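Ribonuclease mar1, putative (PDB 1YZV) is of unknown function but belongs to the isochorismatase superfamily and is a putative ribonuclease. Local coordinates at residues A[60-65]-A[85-90]; A[14-19]-A[184-189]; A[39-44]-A[199-204]. One frame throughout, in Å; residues are numbered along the deposited sequence.

Contact 1. Residues A[60-65]-A[85-90]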
loop_
_atom_site.group_PDB
_atom_site.type_symbol
_atom_site.label_atom_id
_atom_site.label_comp_id
_atom_site.label_asym_id
_atom_site.label_seq_id
_atom_site.Cartn_x
_atom_site.Cartn_y
_atom_site.Cartn_z
ATOM N N HIS A 60 17.774 16.782 -24.018
ATOM C CA HIS A 60 17.334 15.729 -23.115
ATOM C C HIS A 60 16.082 16.057 -22.308
ATOM O O HIS A 60 15.534 15.172 -21.637
ATOM C CB HIS A 60 18.461 15.411 -22.164
ATOM C CG HIS A 60 19.737 15.027 -22.854
ATOM N ND1 HIS A 60 19.825 13.943 -23.707
ATOM C CD2 HIS A 60 20.993 15.515 -22.731
ATOM C CE1 HIS A 60 21.068 13.844 -24.149
ATOM N NE2 HIS A 60 21.808 14.756 -23.541
ATOM N N SER A 61 15.630 17.307 -22.374
ATOM C CA SER A 61 14.580 17.776 -21.475
ATOM C C SER A 61 13.692 18.788 -22.158
ATOM O O SER A 61 14.212 19.686 -22.843
ATOM C CB SER A 61 15.214 18.372 -20.193
ATOM O OG SER A 61 14.219 18.793 -19.279
ATOM N N VAL A 62 12.378 18.697 -21.866
ATOM C CA VAL A 62 11.378 19.675 -22.241
ATOM C C VAL A 62 10.537 20.005 -21.010
ATOM O O VAL A 62 10.305 19.147 -20.166
ATOM C CB VAL A 62 10.507 19.195 -23.440
ATOM C CG1 VAL A 62 9.775 17.939 -23.122
ATOM C CG2 VAL A 62 9.544 20.309 -23.917
ATOM N N TYR A 63 10.240 21.292 -20.826
ATOM C CA TYR A 63 9.516 21.782 -19.637
ATOM C C TYR A 63 8.183 22.377 -20.100
ATOM O O TYR A 63 8.156 23.434 -20.764
ATOM C CB TYR A 63 10.384 22.839 -18.919
ATOM C CG TYR A 63 10.057 23.111 -17.473
ATOM C CD1 TYR A 63 8.967 23.926 -17.116
ATOM C CD2 TYR A 63 10.810 22.548 -16.449
ATOM C CE1 TYR A 63 8.632 24.149 -15.799
ATOM C CE2 TYR A 63 10.486 22.805 -15.105
ATOM C CZ TYR A 63 9.410 23.638 -14.800
ATOM O OH TYR A 63 9.090 23.895 -13.486
ATOM N N ILE A 64 7.104 21.713 -19.690
ATOM C CA ILE A 64 5.743 22.001 -20.080
ATOM C C ILE A 64 4.908 22.437 -18.890
ATOM O O ILE A 64 4.868 21.762 -17.849
ATOM C CB ILE A 64 5.100 20.735 -20.749
ATOM C CG1 ILE A 64 6.028 20.304 -21.877
ATOM C CG2 ILE A 64 3.643 21.009 -21.146
ATOM C CD1 ILE A 64 5.500 19.342 -22.789
ATOM N N VAL A 65 4.323 23.627 -19.018
ATOM C CA VAL A 65 3.487 24.232 -17.986
ATOM C C VAL A 65 2.063 24.390 -18.526
ATOM O O VAL A 65 1.847 24.863 -19.666
ATOM C CB VAL A 65 4.016 25.619 -17.588
ATOM C CG1 VAL A 65 3.241 26.168 -16.415
ATOM C CG2 VAL A 65 5.533 25.553 -17.284
ATOM N N ASP A 85 12.832 28.598 -22.079
ATOM C CA ASP A 85 12.205 27.781 -23.101
ATOM C C ASP A 85 11.021 26.921 -22.622
ATOM O O ASP A 85 10.618 25.982 -23.292
ATOM C CB ASP A 85 13.275 26.923 -23.814
ATOM C CG ASP A 85 13.980 25.928 -22.879
ATOM O OD1 ASP A 85 13.727 25.910 -21.655
ATOM O OD2 ASP A 85 14.827 25.163 -23.377
ATOM N N ALA A 86 10.448 27.252 -21.467
ATOM C CA ALA A 86 9.229 26.595 -21.001
ATOM C C ALA A 86 8.122 26.782 -22.023
ATOM O O ALA A 86 8.045 27.824 -22.652
ATOM C CB ALA A 86 8.774 27.195 -19.665
ATOM N N HIS A 87 7.335 25.737 -22.266
ATOM C CA HIS A 87 6.131 25.838 -23.112
ATOM C C HIS A 87 4.907 25.937 -22.179
ATOM O O HIS A 87 4.684 25.031 -21.345
ATOM C CB HIS A 87 6.027 24.588 -23.970
ATOM C CG HIS A 87 7.229 24.328 -24.826
ATOM N ND1 HIS A 87 7.282 24.704 -26.156
ATOM C CD2 HIS A 87 8.359 23.605 -24.595
ATOM C CE1 HIS A 87 8.407 24.259 -26.694
ATOM N NE2 HIS A 87 9.090 23.609 -25.765
ATOM N N VAL A 88 4.215 27.080 -22.208
ATOM C CA VAL A 88 3.138 27.371 -21.282
ATOM C C VAL A 88 1.796 27.415 -22.032
ATOM O O VAL A 88 1.695 28.052 -23.074
ATOM C CB VAL A 88 3.370 28.684 -20.564
ATOM C CG1 VAL A 88 2.284 28.956 -19.520
ATOM C CG2 VAL A 88 4.752 28.712 -19.916
ATOM N N PHE A 89 0.803 26.676 -21.556
ATOM C CA PHE A 89 -0.478 26.599 -22.257
ATOM C C PHE A 89 -1.636 26.761 -21.289
ATOM O O PHE A 89 -1.602 26.318 -20.138
ATOM C CB PHE A 89 -0.645 25.258 -22.956
ATOM C CG PHE A 89 0.493 24.889 -23.871
ATOM C CD1 PHE A 89 0.525 25.341 -25.168
ATOM C CD2 PHE A 89 1.523 24.081 -23.434
ATOM C CE1 PHE A 89 1.599 25.013 -25.999
ATOM C CE2 PHE A 89 2.547 23.706 -24.271
ATOM C CZ PHE A 89 2.599 24.193 -25.546
ATOM N N SER A 90 -2.716 27.313 -21.812
ATOM C CA SER A 90 -3.974 27.442 -21.087
ATOM C C SER A 90 -4.830 26.243 -21.373
ATOM O O SER A 90 -4.777 25.736 -22.464
ATOM C CB SER A 90 -4.697 28.690 -21.572
ATOM O OG SER A 90 -4.117 29.734 -20.838
HETATM O O HOH W 1 11.212 23.215 -22.796
#

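Contact 2. Residues A[14-19]-A[184-189]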
loop_
_atom_site.group_PDB
_atom_site.type_symbol
_atom_site.label_atom_id
_atom_site.label_comp_id
_atom_site.label_asym_id
_atom_site.label_seq_id
_atom_site.Cartn_x
_atom_site.Cartn_y
_atom_site.Cartn_z
ATOM N N LYS A 14 14.859 6.122 -16.848
ATOM C CA LYS A 14 16.115 5.887 -17.553
ATOM C C LYS A 14 17.014 7.114 -17.394
ATOM O O LYS A 14 16.551 8.252 -17.068
ATOM C CB LYS A 14 15.861 5.647 -19.041
ATOM C CG LYS A 14 15.108 4.333 -19.338
ATOM C CD LYS A 14 14.939 4.071 -20.831
ATOM C CE LYS A 14 14.241 2.734 -21.090
ATOM N NZ LYS A 14 13.832 2.563 -22.529
ATOM N N HIS A 15 18.300 6.878 -17.618
ATOM C CA HIS A 15 19.287 7.922 -17.626
ATOM C C HIS A 15 18.904 8.950 -18.681
ATOM O O HIS A 15 18.370 8.585 -19.754
ATOM C CB HIS A 15 20.676 7.336 -17.931
ATOM C CG HIS A 15 21.774 8.317 -17.751
ATOM N ND1 HIS A 15 22.078 9.273 -18.702
ATOM C CD2 HIS A 15 22.609 8.540 -16.710
ATOM C CE1 HIS A 15 23.052 10.043 -18.247
ATOM N NE2 HIS A 15 23.355 9.649 -17.020
ATOM N N TYR A 16 19.151 10.224 -18.361
ATOM C CA TYR A 16 18.710 11.304 -19.196
ATOM C C TYR A 16 19.161 11.215 -20.645
ATOM O O TYR A 16 18.478 11.776 -21.530
ATOM C CB TYR A 16 19.086 12.675 -18.628
ATOM C CG TYR A 16 20.566 12.978 -18.555
ATOM C CD1 TYR A 16 21.266 13.430 -19.675
ATOM C CD2 TYR A 16 21.254 12.869 -17.353
ATOM C CE1 TYR A 16 22.645 13.695 -19.627
ATOM C CE2 TYR A 16 22.617 13.179 -17.271
ATOM C CZ TYR A 16 23.305 13.645 -18.415
ATOM O OH TYR A 16 24.671 13.892 -18.335
ATOM N N GLY A 17 20.297 10.570 -20.912
ATOM C CA GLY A 17 20.714 10.410 -22.308
ATOM C C GLY A 17 20.032 9.294 -23.087
ATOM O O GLY A 17 20.194 9.167 -24.287
ATOM N N SER A 18 19.352 8.408 -22.389
ATOM C CA SER A 18 18.707 7.268 -22.994
ATOM C C SER A 18 17.461 7.654 -23.834
ATOM O O SER A 18 17.046 6.966 -24.746
ATOM C CB SER A 18 18.317 6.321 -21.844
ATOM O OG SER A 18 18.127 5.011 -22.285
ATOM N N CYS A 19 16.765 8.672 -23.383
ATOM C CA CYS A 19 15.526 9.103 -23.984
ATOM C C CYS A 19 15.336 10.523 -23.519
ATOM O O CYS A 19 16.077 10.997 -22.647
ATOM C CB CYS A 19 14.378 8.212 -23.539
ATOM S SG CYS A 19 14.035 8.194 -21.723
ATOM N N ALA A 184 27.613 9.721 -9.630
ATOM C CA ALA A 184 28.215 11.004 -9.312
ATOM C C ALA A 184 29.283 11.446 -10.275
ATOM O O ALA A 184 29.702 12.612 -10.227
ATOM C CB ALA A 184 28.802 10.997 -7.862
ATOM N N SER A 185 29.808 10.527 -11.078
ATOM C CA SER A 185 30.788 10.914 -12.077
ATOM C C SER A 185 30.152 11.352 -13.387
ATOM O O SER A 185 30.855 11.756 -14.305
ATOM C CB SER A 185 31.798 9.795 -12.322
ATOM O OG SER A 185 31.255 8.791 -13.148
ATOM N N ASP A 186 28.829 11.302 -13.483
ATOM C CA ASP A 186 28.149 11.852 -14.637
ATOM C C ASP A 186 28.535 13.324 -14.881
ATOM O O ASP A 186 28.661 14.105 -13.938
ATOM C CB ASP A 186 26.634 11.723 -14.508
ATOM C CG ASP A 186 25.916 12.157 -15.777
ATOM O OD1 ASP A 186 25.688 13.386 -15.974
ATOM O OD2 ASP A 186 25.528 11.277 -16.554
ATOM N N PRO A 187 28.814 13.683 -16.150
ATOM C CA PRO A 187 29.231 15.081 -16.426
ATOM C C PRO A 187 28.335 16.201 -15.826
ATOM O O PRO A 187 28.835 17.295 -15.654
ATOM C CB PRO A 187 29.187 15.174 -17.959
ATOM C CG PRO A 187 29.317 13.770 -18.442
ATOM C CD PRO A 187 28.690 12.895 -17.382
ATOM N N VAL A 188 27.020 16.003 -15.683
ATOM C CA VAL A 188 26.165 17.066 -15.122
ATOM C C VAL A 188 26.034 17.024 -13.604
ATOM O O VAL A 188 25.408 17.917 -13.029
ATOM C CB VAL A 188 24.718 17.152 -15.762
ATOM C CG1 VAL A 188 24.784 17.283 -17.243
ATOM C CG2 VAL A 188 23.878 15.968 -15.445
ATOM N N PHE A 189 26.549 15.985 -12.939
ATOM C CA PHE A 189 26.361 15.901 -11.495
ATOM C C PHE A 189 26.799 17.161 -10.732
ATOM O O PHE A 189 26.075 17.678 -9.840
ATOM C CB PHE A 189 27.059 14.681 -10.900
ATOM C CG PHE A 189 26.782 14.509 -9.457
ATOM C CD1 PHE A 189 25.590 13.956 -9.030
ATOM C CD2 PHE A 189 27.730 14.866 -8.505
ATOM C CE1 PHE A 189 25.322 13.817 -7.659
ATOM C CE2 PHE A 189 27.453 14.748 -7.182
ATOM C CZ PHE A 189 26.258 14.182 -6.760
#

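Contact 3. Residues A[39-44]-A[199-204]. With SO4 (sulfate ion), chain B.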
loop_
_atom_site.group_PDB
_atom_site.type_symbol
_atom_site.label_atom_id
_atom_site.label_comp_id
_atom_site.label_asym_id
_atom_site.label_seq_id
_atom_site.Cartn_x
_atom_site.Cartn_y
_atom_site.Cartn_z
ATOM N N SER A 39 1.654 24.356 -0.802
ATOM C CA SER A 39 1.931 25.088 -2.055
ATOM C C SER A 39 3.383 25.521 -2.178
ATOM O O SER A 39 3.952 25.532 -3.307
ATOM C CB SER A 39 0.982 26.275 -2.240
ATOM O OG SER A 39 1.136 27.256 -1.259
ATOM N N ALA A 40 3.987 25.944 -1.056
ATOM C CA ALA A 40 5.360 26.421 -1.087
ATOM C C ALA A 40 6.366 25.312 -1.548
ATOM O O ALA A 40 7.289 25.603 -2.313
ATOM C CB ALA A 40 5.768 27.006 0.278
ATOM N N ASN A 41 6.125 24.049 -1.170
ATOM C CA ASN A 41 6.945 22.941 -1.654
ATOM C C ASN A 41 6.747 22.657 -3.139
ATOM O O ASN A 41 7.663 22.225 -3.807
ATOM C CB ASN A 41 6.672 21.654 -0.841
ATOM C CG ASN A 41 7.420 21.620 0.483
ATOM O OD1 ASN A 41 8.210 22.531 0.792
ATOM N ND2 ASN A 41 7.219 20.526 1.267
ATOM N N CYS A 42 5.541 22.908 -3.651
ATOM C CA CYS A 42 5.214 22.631 -5.029
ATOM C C CYS A 42 5.921 23.648 -5.936
ATOM O O CYS A 42 6.523 23.276 -6.939
ATOM C CB CYS A 42 3.681 22.641 -5.219
ATOM S SG CYS A 42 2.877 21.362 -4.246
ATOM N N VAL A 43 5.996 24.891 -5.465
ATOM C CA VAL A 43 6.837 25.898 -6.083
ATOM C C VAL A 43 8.324 25.512 -6.040
ATOM O O VAL A 43 9.007 25.618 -7.071
ATOM C CB VAL A 43 6.602 27.275 -5.447
ATOM C CG1 VAL A 43 7.724 28.249 -5.811
ATOM C CG2 VAL A 43 5.253 27.788 -5.891
ATOM N N PHE A 44 8.818 25.117 -4.854
ATOM C CA PHE A 44 10.199 24.635 -4.669
ATOM C C PHE A 44 10.584 23.511 -5.634
ATOM O O PHE A 44 11.683 23.555 -6.230
ATOM C CB PHE A 44 10.436 24.201 -3.185
ATOM C CG PHE A 44 11.786 23.556 -2.920
ATOM C CD1 PHE A 44 12.888 24.302 -2.585
ATOM C CD2 PHE A 44 11.932 22.186 -2.955
ATOM C CE1 PHE A 44 14.092 23.675 -2.301
ATOM C CE2 PHE A 44 13.103 21.574 -2.627
ATOM C CZ PHE A 44 14.184 22.287 -2.342
ATOM N N THR A 199 16.914 23.340 0.638
ATOM C CA THR A 199 15.999 22.668 1.579
ATOM C C THR A 199 14.552 23.037 1.276
ATOM O O THR A 199 14.255 24.192 0.956
ATOM C CB THR A 199 16.396 23.067 3.055
ATOM O OG1 THR A 199 16.519 24.471 3.105
ATOM C CG2 THR A 199 17.754 22.543 3.403
ATOM N N HIS A 200 13.629 22.078 1.357
ATOM C CA HIS A 200 12.215 22.385 1.083
ATOM C C HIS A 200 11.794 23.456 2.071
ATOM O O HIS A 200 12.113 23.349 3.249
ATOM C CB HIS A 200 11.306 21.167 1.300
ATOM C CG HIS A 200 11.447 20.092 0.273
ATOM N ND1 HIS A 200 12.533 19.235 0.228
ATOM C CD2 HIS A 200 10.634 19.725 -0.752
ATOM C CE1 HIS A 200 12.366 18.375 -0.762
ATOM N NE2 HIS A 200 11.209 18.626 -1.349
ATOM N N PRO A 201 10.927 24.380 1.655
ATOM C CA PRO A 201 10.433 25.334 2.658
ATOM C C PRO A 201 9.619 24.714 3.785
ATOM O O PRO A 201 9.528 25.295 4.864
ATOM C CB PRO A 201 9.533 26.277 1.851
ATOM C CG PRO A 201 9.507 25.819 0.500
ATOM C CD PRO A 201 10.513 24.735 0.290
ATOM N N ILE A 202 8.890 23.640 3.492
ATOM C CA ILE A 202 8.180 22.916 4.510
ATOM C C ILE A 202 8.783 21.508 4.553
ATOM O O ILE A 202 8.836 20.822 3.542
ATOM C CB ILE A 202 6.671 22.795 4.176
ATOM C CG1 ILE A 202 6.028 24.170 3.901
ATOM C CG2 ILE A 202 5.922 22.024 5.301
ATOM C CD1 ILE A 202 4.727 24.049 3.081
ATOM N N ARG A 203 9.419 21.217 5.669
ATOM C CA ARG A 203 9.846 19.877 6.078
ATOM C C ARG A 203 9.208 18.707 5.411
ATOM O O ARG A 203 8.020 18.510 5.635
ATOM C CB ARG A 203 9.418 19.750 7.536
ATOM C CG ARG A 203 9.692 18.438 8.175
ATOM C CD ARG A 203 8.575 17.380 8.121
ATOM N NE ARG A 203 8.982 16.112 8.741
ATOM C CZ ARG A 203 8.166 15.078 8.895
ATOM N NH1 ARG A 203 6.901 15.143 8.480
ATOM N NH2 ARG A 203 8.612 13.969 9.463
ATOM N N ILE A 204 9.965 17.832 4.733
ATOM C CA ILE A 204 9.346 16.545 4.273
ATOM C C ILE A 204 9.874 15.295 5.062
ATOM O O ILE A 204 9.163 14.313 5.205
ATOM C CB ILE A 204 9.372 16.292 2.672
ATOM C CG1 ILE A 204 10.775 15.944 2.103
ATOM C CG2 ILE A 204 8.732 17.442 1.892
ATOM C CD1 ILE A 204 10.695 15.144 0.733
ATOM O OXT ILE A 204 10.954 15.249 5.664
HETATM S S SO4 B . 14.585 18.691 3.228
HETATM O O1 SO4 B . 14.886 19.478 1.995
HETATM O O2 SO4 B . 14.894 17.244 3.088
HETATM O O3 SO4 B . 13.142 18.731 3.615
HETATM O O4 SO4 B . 15.327 19.261 4.337
#

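Contact 1. Residues A[60-65]-A[85-90]
The imidazole of His87 carries the carbonyl O of Tyr63 at its edge, near the ring plane, while CG2 of Val62 reaches CD2 of His87 obliquely at 3.6 Å, the two side chains crossing at about a right angle. Two residues on, Phe89 has CG2 of Ile64 at its ring edge, 4.3 Å from CE2. The Tyr63 ring stands apart from this group: its CD1 meets CB of Ala86 obliquely, and its hydroxyl bonds to the carbonyl of Ala46.

A ladder of parallel-sheet bonds joins the two strands. Tyr63 O accepts from His87 N, Val65 N gives to His87 O at 2.7 Å with a nearly straight N-H (179°), and Val65 O accepts from Phe89 N at 2.8 Å. Val65 and Val88, paired on the same face, lie side by side and point the same way, CB of Val65 being 3.9 Å from CG2 of Val88. A water accepts from Tyr63 N and donates to Asp85 O, bridging the two backbones just before the direct bonds begin.

The chemistry is that of strand 87-91 docked on strand 61-68 in a beta-alpha-beta unit. The direct bonds across the contact are all main chain, and the side chains add van der Waals contacts. Asp85 OD1, bonded to His53, ties the residues leading into this strand to helix 39-56.

Contact 2. Residues A[14-19]-A[184-189]
Asp186 OD1 is gripped by two donors, one from each segment. The hydroxyl of Tyr16 gives it a short bond, OH to OD1 2.6 Å, on the syn lone pair, and Val188 N gives a second, 3.0 Å from OD1, arriving on the anti side and 24° out of the carboxylate plane. The other oxygen takes a third donor: His15 NE2 lies 2.8 Å from Asp186 OD2 and meets it from above the carboxylate plane, although OD2 itself sits in the plane of the imidazole. This last bond is well bent, 138° at the hydrogen. Both aromatic side chains reach the carboxylate tip to tip, the tyrosine ring steeply inclined to it and the imidazole less so.

The two rings also support one another. CE1 of His15 rests over one face of the Tyr16 ring, toward its rim, and ND1 of His15 accepts from Gly17 N in a nearly straight bond of 3.1 Å, which helps to set the ring's rotation and agrees with a proton on NE2. CG of Asp186 stands anti to its backbone N (chi1 -174°), which carries it out toward the two rings. The two methyls of Val188 lie against the phenol end, CG2 3.6 Å from CE2 of Tyr16. Three donors on one carboxylate would be expected to favour its charged form.

The bond from Val188 N is a capping bond, made in the turn that leads into helix 189-197. Leu181 of helix 173-181 and Leu56 of helix 39-56 touch both Tyr16 and Val188, so the loop before strand 20-26 is fastened where these three helices come together.

Contact 3. Residues A[39-44]-A[199-204]
Thr199 meets Phe44 through its carbonyl, O lying 3.3 Å from CE1 of the ring. His200 follows with two contacts to that ring. Its CA sits over the centre of the Phe44 face, 3.8 Å from the centroid, a CH-pi contact, and its imidazole carries CE2 of Phe44 over one face, with the ring planes 41° apart. CG2 of Ile204 lies over the opposite face, toward the rim. The imidazole is held at both nitrogens: ND1 donates to O1 of a sulfate, probably from the crystallisation liquor, at 3.0 Å in an almost straight bond, and NE2 is bonded to Asp143, an arrangement consistent with protons on both nitrogens. Because His200 N donates to the same O1, that sulfate oxygen is gripped twice by one residue.

Pro201 comes next, its CD 3.5 Å from CB of Phe44 and its CG against CB of Ala40. It slides past Asn41 in the opposite direction, leading into Ile202. CG of Asn41 is anti to the carbonyl carbon (chi1 -81°), beside its own N, and the amide beyond it meets Ile202 with both ends. Ile202 N gives to Asn41 OD1 at 3.0 Å, and ND2 of Asn41 gives to Ile202 O at 2.8 Å, each donor tilted from the carbonyl plane it meets. Beyond Arg203, Ile204 puts CG2 3.5 Å from Asn41 ND2 and offers its N weakly to sulfate O3.

An asparagine amide that pairs with the N-H and C=O of a single residue loosely mimics the pairing of a neighbouring strand. Here it fixes an irregular C-terminal tail to the start of helix 39-56 in the alpha/beta fold.

In the fold
The three contacts fasten different borders of one parallel alpha/beta fold. Contact 1 joins strand 87-91, one of the two edge strands of this chain's sheet, to its neighbour. Contact 2 joins the N-terminal loop to the turn before the last helix, and contact 3 holds the C-terminal tail to helix 39-56. Contacts 1 and 2 have centres about 21 Å apart yet touch, His60 ND1 lying 3.4 Å from Tyr16 O. Contact 3 stands farther off, its nearest atoms about 7 Å from contact 1 and about 15 Å from contact 2. Helix 39-56 links them, supplying Leu56 beside contact 2 and leading into strand 61-68. Contacts 2 and 3 both reach the second subunit, and contact 3 holds the sulfate.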